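Local atomic coordinates of 33 kDa chaperonin (Thermotoga maritima, PDB entry 1VQ0), a protein that probably acts as a redox-regulated molecular chaperone, protecting thermally unfolding and oxidatively damaged proteins from irreversible aggregation. Residues V62-A67 with S91-R96; E70-D75 with V127-G132. All blocks are in the same frame, centred on the assembly; numbering follows the deposited sequence.

Contact 1 (V62-A67 with S91-R96); sequences VTPWLA and SEFTVR
Thr63 meets Phe93 at the start of the short 3-10 turn 63-65, where helix 46-62 gives way to loop. Its OG1 lies 3.4 Å from Phe93 CD1, and its CB also comes close to that side of the ring; the two side chains cross at a slant. A chi1 of 48° sets OG1 between the backbone N and the carbonyl carbon; from there it is hydrogen-bonded to Ala60 O, which lets a polar threonine sit buried beside an aromatic. The carbonyl end of the same residue is joined to the second segment through water. A single molecule donates to Thr63 O (2.7 Å) and to Ser91 O (3.0 Å), reconciling two acceptors that could not bond to each other.

Pro64 follows, suited to a place where the helical pattern is ending because it has no N-H to offer. Its CG stands 4.4 Å from Phe93 CE1, a light apolar touch that widens the patch begun by Thr63. Tyr16 of strand 13-19 touches both Pro64 and Phe93.

Leu66 turns its side chain back to the second segment and brings CD1 to 3.8 Å from Ser91 N. At Ala67 the backbone takes over: its carbonyl O rests 3.2 Å from Ser91 CB, and serine is small enough to allow this approach. Ser91 OG donates a hydrogen bond to Glu92 OE2 (3.1 Å), meeting it on the anti side.

Ser91 and Glu92 are right-handed in backbone conformation and Phe93 left-handed (phi 64°), a sequence characteristic of a three-residue beta-hairpin loop. That loop joins strands 84-90 and 94-99, and the exit of helix 46-62 is packed against it.

Contact 2 (E70-D75 with V127-G132); sequences ERWTLD and VVRDLG. With EDO (1,2-ethanediol), chain F.
Trp72 and Val127 cross obliquely, with Val127 CG1 above the rim of the indole, 3.4 Å from Trp72 CE2. Trp72 CG is anti to the backbone N (chi1 -170°). The ring also packs on Ala59 and Val62 of helix 46-62 and on Leu152 and Phe156 of helix 149-160, and its NE1 donates to O1 of an ethanediol molecule at 3.0 Å. An alanine in place of Trp72 would probably leave Val127 CG1 without its ring neighbour and open a gap toward those two helices. The bound diol, probably from the crystallisation liquor, also places C2 over the centre of the Arg129 guanidinium.

Arg129 reaches Glu70 with NH1, which gives a salt-bridging hydrogen bond to Glu70 OE1 (2.9 Å), with OE1 lying in the guanidinium plane; the place of Glu70 OE2 is less sure. OE1 also accepts from Ala67 N, so two donors grip it.

Strands 71-78 and 123-130 run antiparallel as neighbours in the large mixed sheet of the Hsp33 fold. Arg71 with Asp130 and Thr73 with Val128 are hydrogen-bonded pairs, while Trp72 with Arg129 is a non-hydrogen-bonded one.

On the other face the beta-branched Thr73 and Val128, well suited to extended backbone, stand with their CB atoms 4.0 Å apart; Thr73 OG1 is bonded to Gln88. Arg71 and Asp130 lie side by side and point the same way, but their flat groups are turned 82° apart and their charged atoms do not meet, Arg71 being salt-bridged instead to Asp244.

The centres of contacts 1 and 2 are about 10 Å apart, and their segments alternate along the chain: 62-67, 70-75, 91-96, 127-132. Both reach one sheet, in which strands 123-130, 71-78, 84-90 and 94-99 are successive neighbours. The contacts touch directly: Ser91 N lies 3.2 Å from Glu70 O, probably hydrogen-bonded, Leu66 packs on Trp72, and Ala67 on Leu131. The loop leaving helix 46-62 thus joins the hairpin turn of contact 1 to the strand pair of contact 2. Arg96 and Arg71, one from each contact, both bridge to Asp244, which lies between the zinc ligands Cys243 and Cys245, linking this sheet to the metal site.

Contact 1 (V62-A67 with S91-R96)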
ATOM      1  N   VAL A  62      13.592   3.728 -13.169  1.00 31.80           N
ATOM      2  CA  VAL A  62      13.890   3.867 -11.721  1.00 30.70           C
ATOM      3  C   VAL A  62      15.038   2.946 -11.329  1.00 31.35           C
ATOM      4  O   VAL A  62      15.569   3.101 -10.246  1.00 32.62           O
ATOM      5  CB  VAL A  62      12.675   3.631 -10.775  1.00 31.02           C
ATOM      6  CG1 VAL A  62      11.491   4.587 -11.121  1.00 32.46           C
ATOM      7  CG2 VAL A  62      12.171   2.232 -10.914  1.00 29.05           C
ATOM      8  N   THR A  63      15.477   2.028 -12.210  1.00 31.97           N
ATOM      9  CA  THR A  63      16.587   1.081 -11.820  1.00 30.92           C
ATOM     10  C   THR A  63      17.836   1.684 -11.190  1.00 31.02           C
ATOM     11  O   THR A  63      18.390   1.056 -10.291  1.00 31.30           O
ATOM     12  CB  THR A  63      17.062   0.158 -12.944  1.00 31.20           C
ATOM     13  OG1 THR A  63      17.301   0.901 -14.140  1.00 27.67           O
ATOM     14  CG2 THR A  63      15.951  -0.883 -13.311  1.00 30.12           C
ATOM     15  N   PRO A  64      18.327   2.835 -11.666  1.00 30.95           N
ATOM     16  CA  PRO A  64      19.606   3.398 -11.106  1.00 31.85           C
ATOM     17  C   PRO A  64      19.495   3.764  -9.654  1.00 30.63           C
ATOM     18  O   PRO A  64      20.491   3.981  -9.012  1.00 29.53           O
ATOM     19  CB  PRO A  64      19.801   4.685 -11.898  1.00 31.06           C
ATOM     20  CG  PRO A  64      18.953   4.495 -13.101  1.00 31.30           C
ATOM     21  CD  PRO A  64      17.792   3.685 -12.735  1.00 30.83           C
ATOM     22  N   TRP A  65      18.258   3.809  -9.152  1.00 31.01           N
ATOM     23  CA  TRP A  65      17.961   4.380  -7.838  1.00 31.98           C
ATOM     24  C   TRP A  65      17.448   3.356  -6.875  1.00 32.64           C
ATOM     25  O   TRP A  65      17.161   3.672  -5.742  1.00 32.27           O
ATOM     26  CB  TRP A  65      16.997   5.559  -7.974  1.00 31.45           C
ATOM     27  CG  TRP A  65      17.476   6.553  -8.980  1.00 34.15           C
ATOM     28  CD1 TRP A  65      18.772   7.062  -9.102  1.00 37.63           C
ATOM     29  CD2 TRP A  65      16.726   7.142 -10.035  1.00 31.18           C
ATOM     30  NE1 TRP A  65      18.838   7.911 -10.179  1.00 39.15           N
ATOM     31  CE2 TRP A  65      17.599   7.986 -10.762  1.00 36.25           C
ATOM     32  CE3 TRP A  65      15.402   7.051 -10.447  1.00 39.24           C
ATOM     33  CZ2 TRP A  65      17.181   8.714 -11.876  1.00 37.67           C
ATOM     34  CZ3 TRP A  65      14.969   7.807 -11.558  1.00 39.15           C
ATOM     35  CH2 TRP A  65      15.857   8.627 -12.243  1.00 36.03           C
ATOM     36  N   LEU A  66      17.398   2.099  -7.294  1.00 34.39           N
ATOM     37  CA  LEU A  66      16.998   1.015  -6.365  1.00 34.62           C
ATOM     38  C   LEU A  66      18.074   0.683  -5.307  1.00 34.99           C
ATOM     39  O   LEU A  66      19.257   0.952  -5.516  1.00 34.78           O
ATOM     40  CB  LEU A  66      16.589  -0.227  -7.161  1.00 35.24           C
ATOM     41  CG  LEU A  66      15.592   0.055  -8.257  1.00 29.67           C
ATOM     42  CD1 LEU A  66      15.232  -1.237  -9.043  1.00 32.33           C
ATOM     43  CD2 LEU A  66      14.338   0.714  -7.656  1.00 28.59           C
ATOM     44  N   ALA A  67      17.651   0.144  -4.150  1.00 34.04           N
ATOM     45  CA  ALA A  67      18.602  -0.372  -3.190  1.00 34.22           C
ATOM     46  C   ALA A  67      19.298  -1.632  -3.738  1.00 35.51           C
ATOM     47  O   ALA A  67      18.959  -2.120  -4.782  1.00 33.63           O
ATOM     48  CB  ALA A  67      17.908  -0.654  -1.880  1.00 34.36           C
ATOM     49  N   SER A  91      17.759  -4.133  -9.228  1.00 33.17           N
ATOM     50  CA  SER A  91      18.998  -3.406  -9.063  1.00 36.20           C
ATOM     51  C   SER A  91      20.076  -3.835 -10.105  1.00 37.08           C
ATOM     52  O   SER A  91      20.978  -3.058 -10.390  1.00 36.98           O
ATOM     53  CB  SER A  91      19.514  -3.539  -7.644  1.00 36.06           C
ATOM     54  OG  SER A  91      19.577  -4.885  -7.267  1.00 38.25           O
ATOM     55  N   GLU A  92      19.922  -5.026 -10.707  1.00 37.52           N
ATOM     56  CA  GLU A  92      20.827  -5.527 -11.757  1.00 39.25           C
ATOM     57  C   GLU A  92      20.401  -5.078 -13.163  1.00 37.35           C
ATOM     58  O   GLU A  92      20.820  -5.660 -14.166  1.00 36.65           O
ATOM     59  CB  GLU A  92      20.938  -7.070 -11.750  1.00 40.60           C
ATOM     60  CG  GLU A  92      20.972  -7.752 -10.394  1.00 48.34           C
ATOM     61  CD  GLU A  92      19.558  -8.058  -9.888  1.00 57.29           C
ATOM     62  OE1 GLU A  92      18.810  -8.793 -10.602  1.00 62.91           O
ATOM     63  OE2 GLU A  92      19.192  -7.552  -8.788  1.00 60.78           O
ATOM     64  N   PHE A  93      19.538  -4.065 -13.219  1.00 36.35           N
ATOM     65  CA  PHE A  93      19.141  -3.413 -14.455  1.00 34.21           C
ATOM     66  C   PHE A  93      18.383  -4.363 -15.397  1.00 34.00           C
ATOM     67  O   PHE A  93      18.429  -4.220 -16.637  1.00 33.88           O
ATOM     68  CB  PHE A  93      20.369  -2.790 -15.138  1.00 33.94           C
ATOM     69  CG  PHE A  93      20.991  -1.668 -14.357  1.00 34.14           C
ATOM     70  CD1 PHE A  93      20.414  -0.413 -14.361  1.00 33.67           C
ATOM     71  CD2 PHE A  93      22.134  -1.874 -13.596  1.00 34.11           C
ATOM     72  CE1 PHE A  93      20.973   0.622 -13.643  1.00 34.72           C
ATOM     73  CE2 PHE A  93      22.730  -0.829 -12.863  1.00 35.35           C
ATOM     74  CZ  PHE A  93      22.137   0.425 -12.895  1.00 37.11           C
ATOM     75  N   THR A  94      17.673  -5.347 -14.827  1.00 33.64           N
ATOM     76  CA  THR A  94      16.806  -6.181 -15.636  1.00 32.26           C
ATOM     77  C   THR A  94      15.326  -5.870 -15.405  1.00 33.77           C
ATOM     78  O   THR A  94      14.953  -5.235 -14.431  1.00 35.68           O
ATOM     79  CB  THR A  94      17.074  -7.705 -15.432  1.00 32.01           C
ATOM     80  OG1 THR A  94      16.578  -8.133 -14.155  1.00 32.08           O
ATOM     81  CG2 THR A  94      18.569  -8.027 -15.455  1.00 25.18           C
ATOM     82  N   VAL A  95      14.495  -6.319 -16.330  1.00 32.18           N
ATOM     83  CA  VAL A  95      13.062  -6.157 -16.215  1.00 33.41           C
ATOM     84  C   VAL A  95      12.303  -7.433 -16.630  1.00 32.51           C
ATOM     85  O   VAL A  95      12.810  -8.277 -17.332  1.00 28.90           O
ATOM     86  CB  VAL A  95      12.479  -4.974 -17.027  1.00 33.26           C
ATOM     87  CG1 VAL A  95      13.056  -3.686 -16.566  1.00 32.39           C
ATOM     88  CG2 VAL A  95      12.719  -5.130 -18.528  1.00 34.75           C
ATOM     89  N   ARG A  96      11.074  -7.514 -16.173  1.00 31.62           N
ATOM     90  CA  ARG A  96      10.142  -8.482 -16.678  1.00 32.07           C
ATOM     91  C   ARG A  96       8.746  -7.961 -16.360  1.00 31.46           C
ATOM     92  O   ARG A  96       8.592  -7.053 -15.570  1.00 32.11           O
ATOM     93  CB  ARG A  96      10.385  -9.861 -16.065  1.00 33.03           C
ATOM     94  CG  ARG A  96      10.324  -9.891 -14.515  1.00 32.05           C
ATOM     95  CD  ARG A  96      10.456 -11.301 -13.954  1.00 32.12           C
ATOM     96  NE  ARG A  96      10.292 -11.317 -12.524  1.00 26.63           N
ATOM     97  CZ  ARG A  96      10.321 -12.379 -11.748  1.00 33.01           C
ATOM     98  NH1 ARG A  96      10.446 -13.602 -12.270  1.00 31.64           N
ATOM     99  NH2 ARG A  96      10.161 -12.219 -10.427  1.00 27.78           N
TER
HETATM  100  O   HOH W   1      20.607  -0.247  -9.525  1.00 37.10           O

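Contact 2 (E70-D75 with V127-G132)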
ATOM      1  N   GLU A  70      17.270  -4.947  -4.693  1.00 37.00           N
ATOM      2  CA  GLU A  70      15.836  -4.649  -4.732  1.00 34.54           C
ATOM      3  C   GLU A  70      15.140  -5.191  -5.967  1.00 33.29           C
ATOM      4  O   GLU A  70      15.673  -5.117  -7.076  1.00 30.78           O
ATOM      5  CB  GLU A  70      15.617  -3.144  -4.618  1.00 33.09           C
ATOM      6  CG  GLU A  70      14.127  -2.759  -4.675  1.00 36.98           C
ATOM      7  CD  GLU A  70      13.906  -1.289  -4.354  1.00 32.89           C
ATOM      8  OE1 GLU A  70      14.865  -0.634  -3.993  1.00 27.17           O
ATOM      9  OE2 GLU A  70      12.787  -0.792  -4.524  1.00 35.29           O
ATOM     10  N   ARG A  71      13.945  -5.743  -5.789  1.00 33.09           N
ATOM     11  CA  ARG A  71      12.963  -5.799  -6.875  1.00 33.83           C
ATOM     12  C   ARG A  71      11.867  -4.751  -6.645  1.00 32.76           C
ATOM     13  O   ARG A  71      11.246  -4.721  -5.593  1.00 32.10           O
ATOM     14  CB  ARG A  71      12.281  -7.169  -6.972  1.00 35.36           C
ATOM     15  CG  ARG A  71      13.196  -8.287  -7.258  1.00 40.10           C
ATOM     16  CD  ARG A  71      12.557  -9.619  -7.108  1.00 45.35           C
ATOM     17  NE  ARG A  71      13.504 -10.649  -7.531  1.00 52.08           N
ATOM     18  CZ  ARG A  71      13.198 -11.922  -7.684  1.00 52.97           C
ATOM     19  NH1 ARG A  71      11.964 -12.330  -7.404  1.00 55.99           N
ATOM     20  NH2 ARG A  71      14.126 -12.786  -8.092  1.00 50.76           N
ATOM     21  N   TRP A  72      11.622  -3.944  -7.679  1.00 33.08           N
ATOM     22  CA  TRP A  72      10.672  -2.854  -7.703  1.00 30.48           C
ATOM     23  C   TRP A  72       9.602  -3.231  -8.681  1.00 30.47           C
ATOM     24  O   TRP A  72       9.915  -3.471  -9.821  1.00 31.90           O
ATOM     25  CB  TRP A  72      11.404  -1.642  -8.156  1.00 29.43           C
ATOM     26  CG  TRP A  72      10.722  -0.368  -8.061  1.00 31.29           C
ATOM     27  CD1 TRP A  72      10.869   0.554  -7.058  1.00 30.65           C
ATOM     28  CD2 TRP A  72       9.776   0.180  -8.991  1.00 30.16           C
ATOM     29  NE1 TRP A  72      10.076   1.653  -7.317  1.00 28.88           N
ATOM     30  CE2 TRP A  72       9.391   1.438  -8.498  1.00 34.37           C
ATOM     31  CE3 TRP A  72       9.259  -0.240 -10.235  1.00 33.48           C
ATOM     32  CZ2 TRP A  72       8.521   2.279  -9.204  1.00 34.88           C
ATOM     33  CZ3 TRP A  72       8.382   0.560 -10.891  1.00 33.12           C
ATOM     34  CH2 TRP A  72       8.047   1.828 -10.400  1.00 34.15           C
ATOM     35  N   THR A  73       8.332  -3.306  -8.241  1.00 30.10           N
ATOM     36  CA  THR A  73       7.229  -3.753  -9.100  1.00 30.23           C
ATOM     37  C   THR A  73       6.128  -2.688  -9.214  1.00 32.19           C
ATOM     38  O   THR A  73       5.540  -2.239  -8.199  1.00 31.29           O
ATOM     39  CB  THR A  73       6.597  -5.023  -8.559  1.00 31.06           C
ATOM     40  OG1 THR A  73       7.584  -6.043  -8.358  1.00 30.12           O
ATOM     41  CG2 THR A  73       5.564  -5.621  -9.527  1.00 30.39           C
ATOM     42  N   LEU A  74       5.800  -2.337 -10.459  1.00 32.89           N
ATOM     43  CA  LEU A  74       4.614  -1.512 -10.784  1.00 32.51           C
ATOM     44  C   LEU A  74       3.462  -2.424 -11.133  1.00 33.36           C
ATOM     45  O   LEU A  74       3.541  -3.184 -12.050  1.00 32.34           O
ATOM     46  CB  LEU A  74       4.906  -0.666 -11.982  1.00 33.08           C
ATOM     47  CG  LEU A  74       3.887   0.171 -12.692  1.00 34.40           C
ATOM     48  CD1 LEU A  74       3.472   1.179 -11.587  1.00 35.84           C
ATOM     49  CD2 LEU A  74       4.604   0.856 -13.824  1.00 36.19           C
ATOM     50  N   ASP A  75       2.399  -2.313 -10.360  1.00 32.92           N
ATOM     51  CA  ASP A  75       1.189  -3.084 -10.520  1.00 31.93           C
ATOM     52  C   ASP A  75      -0.028  -2.106 -10.669  1.00 31.06           C
ATOM     53  O   ASP A  75      -0.478  -1.483  -9.719  1.00 29.91           O
ATOM     54  CB  ASP A  75       1.020  -3.976  -9.291  1.00 30.66           C
ATOM     55  CG  ASP A  75      -0.231  -4.757  -9.321  1.00 36.10           C
ATOM     56  OD1 ASP A  75      -0.799  -4.897 -10.393  1.00 34.36           O
ATOM     57  OD2 ASP A  75      -0.730  -5.282  -8.316  1.00 40.11           O
ATOM     58  N   VAL A 127       3.024   0.294  -6.147  1.00 32.35           N
ATOM     59  CA  VAL A 127       4.470   0.067  -6.204  1.00 32.40           C
ATOM     60  C   VAL A 127       4.895  -0.775  -5.008  1.00 32.29           C
ATOM     61  O   VAL A 127       4.671  -0.398  -3.840  1.00 31.74           O
ATOM     62  CB  VAL A 127       5.255   1.351  -6.351  1.00 31.51           C
ATOM     63  CG1 VAL A 127       6.793   1.108  -6.267  1.00 31.01           C
ATOM     64  CG2 VAL A 127       4.850   2.013  -7.674  1.00 33.07           C
ATOM     65  N   VAL A 128       5.462  -1.933  -5.335  1.00 32.96           N
ATOM     66  CA  VAL A 128       6.021  -2.908  -4.369  1.00 32.73           C
ATOM     67  C   VAL A 128       7.534  -2.781  -4.362  1.00 32.78           C
ATOM     68  O   VAL A 128       8.176  -2.863  -5.402  1.00 31.89           O
ATOM     69  CB  VAL A 128       5.635  -4.329  -4.740  1.00 30.96           C
ATOM     70  CG1 VAL A 128       6.032  -5.310  -3.713  1.00 31.74           C
ATOM     71  CG2 VAL A 128       4.115  -4.381  -4.944  1.00 31.89           C
ATOM     72  N   ARG A 129       8.081  -2.515  -3.186  1.00 33.04           N
ATOM     73  CA  ARG A 129       9.512  -2.409  -3.006  1.00 33.24           C
ATOM     74  C   ARG A 129       9.988  -3.577  -2.148  1.00 33.67           C
ATOM     75  O   ARG A 129       9.746  -3.662  -0.963  1.00 30.82           O
ATOM     76  CB  ARG A 129       9.847  -1.109  -2.360  1.00 32.70           C
ATOM     77  CG  ARG A 129       9.767   0.057  -3.320  1.00 34.26           C
ATOM     78  CD  ARG A 129      11.197   0.564  -3.558  1.00 44.31           C
ATOM     79  NE  ARG A 129      11.451   1.727  -2.808  1.00 39.62           N
ATOM     80  CZ  ARG A 129      12.623   2.272  -2.527  1.00 38.97           C
ATOM     81  NH1 ARG A 129      13.818   1.803  -2.809  1.00 35.22           N
ATOM     82  NH2 ARG A 129      12.574   3.352  -1.848  1.00 38.31           N
ATOM     83  N   ASP A 130      10.642  -4.497  -2.797  1.00 35.09           N
ATOM     84  CA  ASP A 130      11.078  -5.725  -2.155  1.00 38.36           C
ATOM     85  C   ASP A 130      12.622  -5.616  -1.901  1.00 38.46           C
ATOM     86  O   ASP A 130      13.440  -5.782  -2.797  1.00 38.03           O
ATOM     87  CB  ASP A 130      10.694  -6.869  -3.095  1.00 40.18           C
ATOM     88  CG  ASP A 130      11.109  -8.179  -2.590  1.00 44.65           C
ATOM     89  OD1 ASP A 130      11.615  -8.235  -1.437  1.00 49.52           O
ATOM     90  OD2 ASP A 130      11.012  -9.187  -3.303  1.00 50.08           O
ATOM     91  N   LEU A 131      12.962  -5.264  -0.672  1.00 40.47           N
ATOM     92  CA  LEU A 131      14.308  -4.834  -0.286  1.00 43.89           C
ATOM     93  C   LEU A 131      14.933  -5.800   0.714  1.00 43.98           C
ATOM     94  O   LEU A 131      15.692  -5.379   1.563  1.00 44.94           O
ATOM     95  CB  LEU A 131      14.222  -3.443   0.391  1.00 45.12           C
ATOM     96  CG  LEU A 131      13.752  -2.292  -0.509  1.00 50.52           C
ATOM     97  CD1 LEU A 131      13.143  -1.185   0.305  1.00 55.37           C
ATOM     98  CD2 LEU A 131      14.931  -1.791  -1.217  1.00 56.81           C
ATOM     99  N   GLY A 132      14.580  -7.076   0.661  1.00 44.55           N
ATOM    100  CA  GLY A 132      15.159  -8.041   1.615  1.00 44.72           C
ATOM    101  C   GLY A 132      14.675  -7.991   3.063  1.00 44.74           C
ATOM    102  O   GLY A 132      15.368  -8.501   3.977  1.00 45.27           O
TER
HETATM  103  C1  EDO F 303      12.099   3.816  -6.139  1.00 34.69           C
HETATM  104  O1  EDO F 303      10.777   4.038  -5.691  1.00 35.39           O
HETATM  105  C2  EDO F 303      13.211   4.643  -5.493  1.00 36.52           C
HETATM  106  O2  EDO F 303      13.014   6.073  -5.532  1.00 37.35           O